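Local coordinates for protein 11S globulin subunit beta (Cucurbita maxima, PDB 2EVX) that serves as a seed storage protein, a hexameric two-cupin globulin that acts as a nutrient reservoir in the pumpkin seed, at residues R39-E44 and E184-G189; G97-G102 and Q124-R129; F160-N165 and F399-N404; A296-P301 and M446-P451. All coordinates share one frame; numbering follows the deposited sequence. Where two conformers were deposited one is given.

Overall arrangement
The four contacts are spread through a chain built of two cupin domains. Along the sequence, interaction 2 falls between the two segments of interaction 1, while interaction 3 alternates in order with both 1 and 4. Interactions 1 and 2 belong to the N-terminal domain, with centres 26 Å apart. Interaction 4 belongs to the C-terminal domain, its centre 39 Å from each of theirs. Interaction 3 lies nearest the chain's centre and joins the two domains: strand 155-162 shares a sheet with strand 39-43 of interaction 1, and strand 393-400 shares one with strand 298-300 of interaction 4. Central sheets thus meet in the middle, while the other contacts attach loops and edge strands further out.

Interaction 1. Residues R39-E44 and E184-G189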
loop_
_atom_site.group_PDB
_atom_site.type_symbol
_atom_site.label_atom_id
_atom_site.label_comp_id
_atom_site.label_asym_id
_atom_site.label_seq_id
_atom_site.Cartn_x
_atom_site.Cartn_y
_atom_site.Cartn_z
ATOM N N ARG A 39 16.780 -21.458 -14.411
ATOM C CA ARG A 39 17.175 -21.135 -15.769
ATOM C C ARG A 39 18.569 -20.533 -15.813
ATOM O O ARG A 39 19.030 -19.917 -14.854
ATOM C CB ARG A 39 16.174 -20.160 -16.384
ATOM C CG ARG A 39 14.752 -20.690 -16.414
ATOM C CD ARG A 39 13.753 -19.659 -16.939
ATOM N NE ARG A 39 12.369 -20.139 -16.848
ATOM C CZ ARG A 39 11.573 -19.970 -15.793
ATOM N NH1 ARG A 39 12.007 -19.323 -14.714
ATOM N NH2 ARG A 39 10.335 -20.450 -15.820
ATOM N N ARG A 40 19.233 -20.710 -16.949
ATOM C CA ARG A 40 20.585 -20.214 -17.145
ATOM C C ARG A 40 20.678 -19.475 -18.465
ATOM O O ARG A 40 19.980 -19.810 -19.419
ATOM C CB ARG A 40 21.608 -21.365 -17.104
ATOM C CG ARG A 40 21.156 -22.738 -17.639
ATOM C CD ARG A 40 20.767 -22.736 -19.119
ATOM N NE ARG A 40 19.398 -22.268 -19.340
ATOM C CZ ARG A 40 18.300 -22.871 -18.886
ATOM N NH1 ARG A 40 17.108 -22.353 -19.150
ATOM N NH2 ARG A 40 18.383 -23.988 -18.173
ATOM N N ALA A 41 21.522 -18.449 -18.501
ATOM C CA ALA A 41 21.739 -17.655 -19.707
ATOM C C ALA A 41 23.226 -17.346 -19.824
ATOM O O ALA A 41 23.805 -16.619 -19.013
ATOM C CB ALA A 41 20.932 -16.365 -19.656
ATOM N N GLU A 42 23.845 -17.927 -20.839
ATOM C CA GLU A 42 25.265 -17.737 -21.075
ATOM C C GLU A 42 25.514 -16.426 -21.781
ATOM O O GLU A 42 24.785 -16.042 -22.689
ATOM C CB GLU A 42 25.828 -18.907 -21.896
ATOM C CG GLU A 42 26.138 -20.149 -21.057
ATOM C CD GLU A 42 27.460 -20.027 -20.302
ATOM O OE1 GLU A 42 27.651 -20.737 -19.288
ATOM O OE2 GLU A 42 28.322 -19.222 -20.731
ATOM N N ALA A 43 26.543 -15.728 -21.331
ATOM C CA ALA A 43 26.917 -14.465 -21.930
ATOM C C ALA A 43 28.367 -14.605 -22.357
ATOM O O ALA A 43 29.019 -15.598 -22.046
ATOM C CB ALA A 43 26.770 -13.335 -20.912
ATOM N N GLU A 44 28.872 -13.609 -23.064
ATOM C CA GLU A 44 30.251 -13.642 -23.506
ATOM C C GLU A 44 31.189 -13.733 -22.306
ATOM O O GLU A 44 32.019 -14.641 -22.224
ATOM C CB GLU A 44 30.564 -12.383 -24.314
ATOM C CG GLU A 44 31.957 -12.364 -24.921
ATOM C CD GLU A 44 32.209 -11.127 -25.778
ATOM O OE1 GLU A 44 33.029 -11.208 -26.721
ATOM O OE2 GLU A 44 31.593 -10.073 -25.506
ATOM N N GLU A 184 18.801 -12.130 -23.958
ATOM C CA GLU A 184 17.696 -13.081 -23.929
ATOM C C GLU A 184 17.041 -12.822 -22.581
ATOM O O GLU A 184 17.597 -13.160 -21.538
ATOM C CB GLU A 184 18.233 -14.515 -23.992
ATOM C CG GLU A 184 19.155 -14.767 -25.186
ATOM C CD GLU A 184 19.998 -16.035 -25.054
ATOM O OE1 GLU A 184 20.744 -16.174 -24.053
ATOM O OE2 GLU A 184 19.925 -16.891 -25.964
ATOM N N GLN A 185 15.871 -12.192 -22.607
ATOM C CA GLN A 185 15.137 -11.856 -21.386
ATOM C C GLN A 185 14.738 -13.103 -20.569
ATOM O O GLN A 185 13.736 -13.770 -20.858
ATOM C CB GLN A 185 13.899 -11.019 -21.755
ATOM C CG GLN A 185 12.639 -11.811 -22.163
ATOM C CD GLN A 185 12.811 -12.748 -23.368
ATOM O OE1 GLN A 185 11.914 -13.542 -23.670
ATOM N NE2 GLN A 185 13.947 -12.653 -24.058
ATOM N N VAL A 186 15.534 -13.423 -19.549
ATOM C CA VAL A 186 15.249 -14.589 -18.718
ATOM C C VAL A 186 15.047 -14.188 -17.260
ATOM O O VAL A 186 14.668 -15.023 -16.423
ATOM C CB VAL A 186 16.386 -15.634 -18.800
ATOM C CG1 VAL A 186 17.642 -15.094 -18.108
ATOM C CG2 VAL A 186 15.921 -16.964 -18.187
ATOM N N GLU A 187 15.298 -12.911 -16.960
ATOM C CA GLU A 187 15.118 -12.395 -15.605
ATOM C C GLU A 187 13.661 -12.684 -15.227
ATOM O O GLU A 187 13.234 -12.454 -14.091
ATOM C CB GLU A 187 15.337 -10.874 -15.553
ATOM C CG GLU A 187 16.218 -10.279 -16.656
ATOM C CD GLU A 187 15.585 -10.323 -18.045
ATOM O OE1 GLU A 187 16.258 -9.896 -19.008
ATOM O OE2 GLU A 187 14.426 -10.773 -18.185
ATOM N N ARG A 188 12.908 -13.196 -16.201
ATOM C CA ARG A 188 11.507 -13.550 -16.013
ATOM C C ARG A 188 10.963 -14.403 -17.172
ATOM O O ARG A 188 9.890 -15.010 -17.057
ATOM C CB ARG A 188 10.665 -12.283 -15.854
ATOM C CG ARG A 188 9.351 -12.540 -15.161
ATOM C CD ARG A 188 9.556 -13.277 -13.845
ATOM N NE ARG A 188 8.358 -13.233 -13.014
ATOM C CZ ARG A 188 8.154 -12.343 -12.049
ATOM N NH1 ARG A 188 9.072 -11.426 -11.788
ATOM N NH2 ARG A 188 7.026 -12.363 -11.352
ATOM N N GLY A 189 11.702 -14.432 -18.284
ATOM C CA GLY A 189 11.313 -15.220 -19.449
ATOM C C GLY A 189 10.004 -14.852 -20.137
ATOM O O GLY A 189 9.981 -14.010 -21.043
#
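Arg39 opens the contact by laying its hydrocarbon chain beside Val186, the two side chains passing in opposite directions. With CG anti to its carbonyl carbon (chi1 -58°) and the chain extended from there to NE, Arg39 offers both CB and CD to one methyl of the valine; CD lies 3.7 Å from Val186 CG2. The guanidinium carries on past the valine, and its NH1 makes a weak hydrogen bond to Gln53 OE1. Ala41, two residues on and on the same face of the strand, meets the other branch: its CB is 3.9 Å from Val186 CG1. Val186 thus straddles the strand's side chains, one methyl for each neighbour, and also rests on Val50 of strand 46-50. At Glu42 the side chain points away, and it is the carbonyl end that Glu184 approaches: Glu184 OE1 and Glu42 O are two oxygens at 4.3 Å that merely lie near each other, and the same OE1 is 4.4 Å from Ala41 CB. Backbone bonds from Arg39 to Val50 and from Ala41 to Thr48 keep this outermost strand on its sheet, and Arg241 ties down the loop through Glu184 O and Glu187. The pairing itself is apolar: a surface loop is laid over the edge of the N-terminal cupin sheet by methyl and methylene contact, while the Arg39 guanidinium reaches on to Gln53.

Interaction 2. Residues G97-G102 and Q124-R129; sequences GIAIPG and QHQKIR
Water 2 sits between Ile98, Lys127 and Arg129 and is gripped by all three: it donates to Lys127 O at 2.5 Å and accepts from Ile98 N at 3.3 Å and from Arg129 NE at 3.2 Å. The last bond comes in at the edge of the guanidinium, in its plane, while Lys127 CD lies above one face, toward its rim. Arg129 reaches this place by an extended chain that crosses Ile98 at a slant, so that CD and NE both lie against the CG2 methyl; its NH2 forms a salt bridge with Glu105. A second water links the segments further along, in reach of Gly97 O, to which it probably donates, and accepting from Gln126 NE2 at 3.2 Å. Gln126 starts with CG between its backbone N and carbonyl carbon (chi1 54°) and then runs straight, laying its amide against Gly97, where OE1 comes 3.4 Å from CA. The glycine has no side chain to stand in the way. Gln126 OE1 takes a hydrogen bond from Trp146 NE1, and that settles which way the amide faces. His125 ND1 donates to Gln126 O at 2.7 Å, from above the carbonyl plane. Polar groups at the end of strand 93-98 are joined across the two segments by two waters rather than by direct bonds.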
loop_
_atom_site.group_PDB
_atom_site.type_symbol
_atom_site.label_atom_id
_atom_site.label_comp_id
_atom_site.label_asym_id
_atom_site.label_seq_id
_atom_site.Cartn_x
_atom_site.Cartn_y
_atom_site.Cartn_z
ATOM N N GLY A 97 28.207 1.706 -11.633
ATOM C CA GLY A 97 27.799 3.043 -11.999
ATOM C C GLY A 97 26.299 3.098 -11.787
ATOM O O GLY A 97 25.536 2.550 -12.579
ATOM N N ILE A 98 25.869 3.744 -10.713
ATOM C CA ILE A 98 24.448 3.826 -10.422
ATOM C C ILE A 98 23.976 5.270 -10.349
ATOM O O ILE A 98 24.117 5.939 -9.325
ATOM C CB ILE A 98 24.123 3.087 -9.110
ATOM C CG1 ILE A 98 22.662 3.323 -8.728
ATOM C CG2 ILE A 98 25.069 3.515 -8.019
ATOM C CD1 ILE A 98 21.691 2.572 -9.589
ATOM N N ALA A 99 23.398 5.721 -11.461
ATOM C CA ALA A 99 22.893 7.083 -11.649
ATOM C C ALA A 99 22.070 7.751 -10.539
ATOM O O ALA A 99 22.599 8.556 -9.768
ATOM C CB ALA A 99 22.112 7.147 -12.963
ATOM N N ILE A 100 20.779 7.428 -10.494
ATOM C CA ILE A 100 19.814 7.995 -9.542
ATOM C C ILE A 100 19.317 9.351 -10.050
ATOM O O ILE A 100 20.067 10.326 -10.099
ATOM C CB ILE A 100 20.383 8.177 -8.114
ATOM C CG1 ILE A 100 20.718 6.813 -7.509
ATOM C CG2 ILE A 100 19.354 8.892 -7.237
ATOM C CD1 ILE A 100 21.035 6.851 -6.017
ATOM N N PRO A 101 18.031 9.418 -10.429
ATOM C CA PRO A 101 17.284 10.563 -10.958
ATOM C C PRO A 101 17.481 11.934 -10.314
ATOM O O PRO A 101 17.373 12.091 -9.093
ATOM C CB PRO A 101 15.838 10.093 -10.856
ATOM C CG PRO A 101 15.961 8.632 -11.144
ATOM C CD PRO A 101 17.135 8.256 -10.273
ATOM N N GLY A 102 17.751 12.922 -11.168
ATOM C CA GLY A 102 17.940 14.293 -10.724
ATOM C C GLY A 102 19.169 14.524 -9.878
ATOM O O GLY A 102 19.444 15.649 -9.449
ATOM N N GLN A 124 33.088 13.538 -19.022
ATOM C CA GLN A 124 32.330 13.799 -17.801
ATOM C C GLN A 124 31.478 12.568 -17.534
ATOM O O GLN A 124 30.722 12.139 -18.407
ATOM C CB GLN A 124 31.406 15.004 -17.980
ATOM C CG GLN A 124 31.838 16.237 -17.226
ATOM C CD GLN A 124 30.869 17.389 -17.404
ATOM O OE1 GLN A 124 31.089 18.490 -16.889
ATOM N NE2 GLN A 124 29.783 17.143 -18.135
ATOM N N HIS A 125 31.589 12.003 -16.336
ATOM C CA HIS A 125 30.806 10.820 -16.015
ATOM C C HIS A 125 30.356 10.734 -14.559
ATOM O O HIS A 125 30.705 11.563 -13.717
ATOM C CB HIS A 125 31.595 9.560 -16.362
ATOM C CG HIS A 125 32.893 9.457 -15.629
ATOM N ND1 HIS A 125 32.984 9.605 -14.263
ATOM C CD2 HIS A 125 34.154 9.248 -16.070
ATOM C CE1 HIS A 125 34.247 9.496 -13.893
ATOM N NE2 HIS A 125 34.978 9.278 -14.972
ATOM N N GLN A 126 29.580 9.695 -14.282
ATOM C CA GLN A 126 29.045 9.436 -12.959
ATOM C C GLN A 126 30.144 8.951 -12.051
ATOM O O GLN A 126 31.205 8.542 -12.501
ATOM C CB GLN A 126 27.970 8.361 -13.053
ATOM C CG GLN A 126 28.474 7.107 -13.741
ATOM C CD GLN A 126 27.391 6.088 -14.004
ATOM O OE1 GLN A 126 27.608 5.117 -14.724
ATOM N NE2 GLN A 126 26.219 6.298 -13.419
ATOM N N LYS A 127 29.872 8.997 -10.761
ATOM C CA LYS A 127 30.799 8.542 -9.739
ATOM C C LYS A 127 31.115 7.080 -10.047
ATOM O O LYS A 127 30.223 6.325 -10.430
ATOM C CB LYS A 127 30.094 8.653 -8.389
ATOM C CG LYS A 127 30.931 8.468 -7.145
ATOM C CD LYS A 127 30.029 8.727 -5.938
ATOM C CE LYS A 127 30.798 9.067 -4.673
ATOM N NZ LYS A 127 29.845 9.541 -3.625
ATOM N N ILE A 128 32.376 6.684 -9.908
ATOM C CA ILE A 128 32.768 5.294 -10.137
ATOM C C ILE A 128 32.769 4.626 -8.760
ATOM O O ILE A 128 33.671 4.856 -7.958
ATOM C CB ILE A 128 34.183 5.204 -10.770
ATOM C CG1 ILE A 128 34.175 5.841 -12.166
ATOM C CG2 ILE A 128 34.638 3.758 -10.850
ATOM C CD1 ILE A 128 33.223 5.196 -13.145
ATOM N N ARG A 129 31.755 3.809 -8.481
ATOM C CA ARG A 129 31.635 3.158 -7.175
ATOM C C ARG A 129 32.179 1.750 -7.133
ATOM O O ARG A 129 31.714 0.881 -7.858
ATOM C CB ARG A 129 30.177 3.134 -6.742
ATOM C CG ARG A 129 29.542 4.502 -6.701
ATOM C CD ARG A 129 28.049 4.399 -6.857
ATOM N NE ARG A 129 27.420 5.713 -6.880
ATOM C CZ ARG A 129 27.016 6.363 -5.798
ATOM N NH1 ARG A 129 27.170 5.816 -4.599
ATOM N NH2 ARG A 129 26.458 7.561 -5.919
HETATM O O HOH W 1 24.466 3.871 -14.441
HETATM O O HOH W 2 27.754 6.326 -9.979
#

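Interaction 3. Residues F160-N165 and F399-N404; sequences FADTRN and FKTNDN
Residues 160-162 and 399-401 run side by side in the same direction, with CA atoms 7.1 Å apart at Phe160 and Phe399 and 7.3 Å apart at Asp162 and Thr401. That spacing is filled by side chains rather than backbone bonds. The two phenylalanines slide past each other in opposite directions: CG of Phe160 is anti to its backbone N (chi1 169°), whereas CG of Phe399 stands beside its own (chi1 -57°). Each therefore sets its CB over the centre of the other's ring, 3.4 Å from the Phe399 centroid for Phe160 CB and 3.5 Å from the Phe160 centroid for Phe399 CB. This reciprocal CH-pi pair leaves the rings near parallel, planes at 11°, but slid so far that they barely overlap. Thr401 CG2 meets the Phe160 ring at its edge, 4.0 Å from CZ, and also adjoins the Asp162 carboxylate. Its OG1 is turned elsewhere, bonded to His344 N and to Gln169 OE1 of the third subunit. Around the pair, Phe160 rests on Val63 and Met65 of strand 63-70, and Phe399 on Leu86 and Phe88 of strand 85-91; the contact thus lies where the sheets of the two cupin domains meet.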
loop_
_atom_site.group_PDB
_atom_site.type_symbol
_atom_site.label_atom_id
_atom_site.label_comp_id
_atom_site.label_asym_id
_atom_site.label_seq_id
_atom_site.Cartn_x
_atom_site.Cartn_y
_atom_site.Cartn_z
ATOM N N PHE A 160 18.524 -9.805 -5.298
ATOM C CA PHE A 160 17.191 -10.000 -4.737
ATOM C C PHE A 160 16.259 -8.847 -5.128
ATOM O O PHE A 160 16.520 -7.685 -4.824
ATOM C CB PHE A 160 17.275 -10.128 -3.216
ATOM C CG PHE A 160 15.945 -10.059 -2.527
ATOM C CD1 PHE A 160 15.466 -8.846 -2.024
ATOM C CD2 PHE A 160 15.165 -11.202 -2.371
ATOM C CE1 PHE A 160 14.228 -8.771 -1.369
ATOM C CE2 PHE A 160 13.919 -11.140 -1.717
ATOM C CZ PHE A 160 13.453 -9.920 -1.214
ATOM N N ALA A 161 15.172 -9.185 -5.813
ATOM C CA ALA A 161 14.201 -8.202 -6.277
ATOM C C ALA A 161 12.812 -8.443 -5.705
ATOM O O ALA A 161 12.349 -9.582 -5.610
ATOM C CB ALA A 161 14.142 -8.220 -7.810
ATOM N N ASP A 162 12.145 -7.364 -5.320
ATOM C CA ASP A 162 10.800 -7.475 -4.782
ATOM C C ASP A 162 9.842 -6.801 -5.745
ATOM O O ASP A 162 9.969 -5.612 -6.004
ATOM C CB ASP A 162 10.696 -6.799 -3.413
ATOM C CG ASP A 162 9.462 -7.241 -2.643
ATOM O OD1 ASP A 162 8.338 -7.068 -3.153
ATOM O OD2 ASP A 162 9.615 -7.781 -1.527
ATOM N N THR A 163 8.884 -7.554 -6.273
ATOM C CA THR A 163 7.918 -6.995 -7.206
ATOM C C THR A 163 6.673 -6.489 -6.493
ATOM O O THR A 163 5.918 -5.698 -7.042
ATOM C CB THR A 163 7.498 -8.019 -8.259
ATOM O OG1 THR A 163 6.840 -9.120 -7.618
ATOM C CG2 THR A 163 8.717 -8.531 -9.010
ATOM N N ARG A 164 6.436 -6.944 -5.274
ATOM C CA ARG A 164 5.276 -6.459 -4.552
ATOM C C ARG A 164 5.695 -5.259 -3.716
ATOM O O ARG A 164 5.112 -4.949 -2.680
ATOM C CB ARG A 164 4.698 -7.555 -3.665
ATOM C CG ARG A 164 3.885 -8.585 -4.429
ATOM C CD ARG A 164 3.315 -9.646 -3.486
ATOM N NE ARG A 164 2.648 -10.717 -4.221
ATOM C CZ ARG A 164 1.467 -10.593 -4.814
ATOM N NH1 ARG A 164 0.943 -11.621 -5.468
ATOM N NH2 ARG A 164 0.802 -9.447 -4.733
ATOM N N ASN A 165 6.720 -4.574 -4.191
ATOM C CA ASN A 165 7.235 -3.407 -3.508
ATOM C C ASN A 165 6.425 -2.168 -3.915
ATOM O O ASN A 165 6.018 -2.020 -5.077
ATOM C CB ASN A 165 8.710 -3.241 -3.871
ATOM C CG ASN A 165 9.404 -2.195 -3.037
ATOM O OD1 ASN A 165 9.334 -0.994 -3.325
ATOM N ND2 ASN A 165 10.081 -2.644 -1.985
ATOM N N PHE A 399 17.593 -11.863 2.756
ATOM C CA PHE A 399 16.943 -10.627 2.341
ATOM C C PHE A 399 15.587 -10.495 3.013
ATOM O O PHE A 399 14.831 -11.457 3.092
ATOM C CB PHE A 399 16.777 -10.589 0.824
ATOM C CG PHE A 399 18.068 -10.731 0.085
ATOM C CD1 PHE A 399 18.588 -11.986 -0.199
ATOM C CD2 PHE A 399 18.787 -9.606 -0.304
ATOM C CE1 PHE A 399 19.808 -12.118 -0.861
ATOM C CE2 PHE A 399 20.005 -9.729 -0.963
ATOM C CZ PHE A 399 20.515 -10.985 -1.241
ATOM N N LYS A 400 15.277 -9.295 3.490
ATOM C CA LYS A 400 14.013 -9.056 4.170
ATOM C C LYS A 400 13.136 -8.123 3.347
ATOM O O LYS A 400 13.628 -7.161 2.771
ATOM C CB LYS A 400 14.280 -8.433 5.539
ATOM C CG LYS A 400 15.347 -9.141 6.355
ATOM C CD LYS A 400 14.921 -10.491 6.894
ATOM C CE LYS A 400 16.032 -11.072 7.764
ATOM N NZ LYS A 400 15.670 -12.345 8.479
ATOM N N THR A 401 11.839 -8.397 3.296
ATOM C CA THR A 401 10.932 -7.546 2.535
ATOM C C THR A 401 10.410 -6.369 3.373
ATOM O O THR A 401 9.240 -6.009 3.304
ATOM C CB THR A 401 9.738 -8.343 1.997
ATOM O OG1 THR A 401 9.063 -8.968 3.084
ATOM C CG2 THR A 401 10.197 -9.409 1.053
ATOM N N ASN A 402 11.285 -5.765 4.164
ATOM C CA ASN A 402 10.905 -4.623 4.976
ATOM C C ASN A 402 12.219 -3.929 5.331
ATOM O O ASN A 402 13.252 -4.594 5.412
ATOM C CB ASN A 402 10.157 -5.106 6.221
ATOM C CG ASN A 402 9.418 -3.989 6.930
ATOM O OD1 ASN A 402 8.220 -4.087 7.203
ATOM N ND2 ASN A 402 10.136 -2.917 7.237
ATOM N N ASP A 403 12.197 -2.609 5.525
ATOM C CA ASP A 403 13.432 -1.879 5.843
ATOM C C ASP A 403 13.998 -2.167 7.224
ATOM O O ASP A 403 15.114 -1.751 7.550
ATOM C CB ASP A 403 13.240 -0.361 5.700
ATOM C CG ASP A 403 12.175 0.200 6.630
ATOM O OD1 ASP A 403 11.905 -0.378 7.707
ATOM O OD2 ASP A 403 11.612 1.254 6.286
ATOM N N ASN A 404 13.235 -2.896 8.025
ATOM C CA ASN A 404 13.650 -3.200 9.381
ATOM C C ASN A 404 12.952 -4.460 9.907
ATOM O O ASN A 404 11.934 -4.372 10.593
ATOM C CB ASN A 404 13.337 -1.965 10.249
ATOM C CG ASN A 404 13.468 -2.223 11.735
ATOM O OD1 ASN A 404 12.482 -2.517 12.409
ATOM N ND2 ASN A 404 14.687 -2.114 12.255
#

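Interaction 4. Residues A296-P301 and M446-P451; sequences ADVFNP and MRVLSP
Val298 and Asn300, on one face of strand 298-300, reach across to Val448 with different chemistry. Val298 CG2 touches two partners, 3.7 Å from Val448 CG1 and 3.9 Å from Arg447 CB; the Val298 and Arg447 side chains cross at about a right angle. Val448 splits its branches between the two neighbours: CG1 goes to Val298, while CG2 packs on the CB and CG of Asn300. Because CG of Asn300 is anti to the backbone N (chi1 -175°), its amide is carried past the valine to the backbone beyond. There ND2 donates a weak hydrogen bond to Val448 O, 3.3 Å away with an N-H...O angle of 146°. OD1 turns back to its own turn, accepting from Arg302 N and more weakly from Gly303 N, and it also lies 3.9 Å from Ser450 CB. Arg447 gives only its CB here; bends at chi2 and chi3 take the rest off to Glu325, with which NH2 makes a salt bridge, and to a magnesium ion about 3 Å from the side chain at its nearest atoms. An apolar valine contact and one weak hydrogen bond from a side-chain amide thus join the edge strand of one C-terminal sheet to strand 448-449 of the other, next to the magnesium site to which Arg447 belongs.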
loop_
_atom_site.group_PDB
_atom_site.type_symbol
_atom_site.label_atom_id
_atom_site.label_comp_id
_atom_site.label_asym_id
_atom_site.label_seq_id
_atom_site.Cartn_x
_atom_site.Cartn_y
_atom_site.Cartn_z
ATOM N N ALA A 296 29.717 -7.328 14.086
ATOM C CA ALA A 296 28.428 -7.991 13.957
ATOM C C ALA A 296 27.529 -7.547 15.109
ATOM O O ALA A 296 27.940 -7.550 16.265
ATOM C CB ALA A 296 28.613 -9.508 13.972
ATOM N N ASP A 297 26.308 -7.145 14.786
ATOM C CA ASP A 297 25.357 -6.705 15.800
ATOM C C ASP A 297 25.055 -7.840 16.790
ATOM O O ASP A 297 24.939 -7.617 17.995
ATOM C CB ASP A 297 24.073 -6.217 15.121
ATOM C CG ASP A 297 24.013 -6.596 13.634
ATOM O OD1 ASP A 297 24.874 -6.116 12.848
ATOM O OD2 ASP A 297 23.103 -7.376 13.252
ATOM N N VAL A 298 24.917 -9.058 16.279
ATOM C CA VAL A 298 24.675 -10.216 17.137
ATOM C C VAL A 298 25.912 -11.109 17.009
ATOM O O VAL A 298 26.275 -11.534 15.913
ATOM C CB VAL A 298 23.367 -10.975 16.736
ATOM C CG1 VAL A 298 22.983 -10.653 15.312
ATOM C CG2 VAL A 298 23.550 -12.465 16.911
ATOM N N PHE A 299 26.560 -11.382 18.137
ATOM C CA PHE A 299 27.794 -12.159 18.121
ATOM C C PHE A 299 27.923 -13.194 19.241
ATOM O O PHE A 299 27.735 -12.880 20.415
ATOM C CB PHE A 299 28.965 -11.174 18.202
ATOM C CG PHE A 299 30.326 -11.790 17.995
ATOM C CD1 PHE A 299 30.905 -11.824 16.724
ATOM C CD2 PHE A 299 31.071 -12.252 19.083
ATOM C CE1 PHE A 299 32.210 -12.296 16.541
ATOM C CE2 PHE A 299 32.379 -12.728 18.908
ATOM C CZ PHE A 299 32.949 -12.746 17.635
ATOM N N ASN A 300 28.230 -14.433 18.868
ATOM C CA ASN A 300 28.442 -15.493 19.847
ATOM C C ASN A 300 29.745 -16.166 19.463
ATOM O O ASN A 300 29.788 -16.979 18.541
ATOM C CB ASN A 300 27.332 -16.529 19.836
ATOM C CG ASN A 300 27.508 -17.560 20.934
ATOM O OD1 ASN A 300 28.633 -17.979 21.239
ATOM N ND2 ASN A 300 26.399 -17.976 21.537
ATOM N N PRO A 301 30.824 -15.845 20.181
ATOM C CA PRO A 301 32.173 -16.373 19.966
ATOM C C PRO A 301 32.237 -17.842 19.572
ATOM O O PRO A 301 33.002 -18.220 18.684
ATOM C CB PRO A 301 32.854 -16.108 21.301
ATOM C CG PRO A 301 32.203 -14.846 21.750
ATOM C CD PRO A 301 30.751 -15.115 21.459
ATOM N N MET A 446 21.506 -16.276 23.329
ATOM C CA MET A 446 20.612 -15.405 22.576
ATOM C C MET A 446 20.154 -15.947 21.225
ATOM O O MET A 446 19.693 -17.083 21.125
ATOM C CB MET A 446 21.292 -14.059 22.377
ATOM C CG MET A 446 21.126 -13.146 23.553
ATOM S SD MET A 446 19.376 -12.801 23.709
ATOM C CE MET A 446 19.091 -12.051 22.058
ATOM N N ARG A 447 20.263 -15.111 20.196
ATOM C CA ARG A 447 19.880 -15.489 18.842
ATOM C C ARG A 447 20.588 -16.773 18.451
ATOM O O ARG A 447 19.957 -17.822 18.329
ATOM C CB ARG A 447 20.261 -14.384 17.865
ATOM C CG ARG A 447 19.114 -13.511 17.427
ATOM C CD ARG A 447 18.680 -13.903 16.033
ATOM N NE ARG A 447 18.699 -12.760 15.130
ATOM C CZ ARG A 447 18.349 -12.815 13.846
ATOM N NH1 ARG A 447 17.949 -13.972 13.310
ATOM N NH2 ARG A 447 18.395 -11.714 13.102
ATOM N N VAL A 448 21.900 -16.699 18.250
ATOM C CA VAL A 448 22.633 -17.894 17.885
ATOM C C VAL A 448 23.053 -18.654 19.135
ATOM O O VAL A 448 23.387 -18.061 20.162
ATOM C CB VAL A 448 23.871 -17.578 17.015
ATOM C CG1 VAL A 448 23.809 -16.149 16.526
ATOM C CG2 VAL A 448 25.145 -17.876 17.765
ATOM N N LEU A 449 23.007 -19.978 19.038
ATOM C CA LEU A 449 23.364 -20.853 20.142
ATOM C C LEU A 449 24.632 -21.627 19.811
ATOM O O LEU A 449 24.757 -22.221 18.741
ATOM C CB LEU A 449 22.220 -21.828 20.427
ATOM C CG LEU A 449 20.836 -21.190 20.581
ATOM C CD1 LEU A 449 19.831 -22.245 20.990
ATOM C CD2 LEU A 449 20.874 -20.087 21.619
ATOM N N SER A 450 25.586 -21.601 20.731
ATOM C CA SER A 450 26.840 -22.312 20.540
ATOM C C SER A 450 26.573 -23.791 20.779
ATOM O O SER A 450 25.832 -24.149 21.693
ATOM C CB SER A 450 27.890 -21.792 21.527
ATOM O OG SER A 450 27.414 -21.835 22.862
ATOM N N PRO A 451 27.163 -24.665 19.950
ATOM C CA PRO A 451 26.990 -26.114 20.071
ATOM C C PRO A 451 26.691 -26.594 21.492
ATOM O O PRO A 451 27.595 -26.874 22.287
ATOM C CB PRO A 451 28.306 -26.647 19.520
ATOM C CG PRO A 451 28.535 -25.724 18.361
ATOM C CD PRO A 451 28.185 -24.347 18.935
#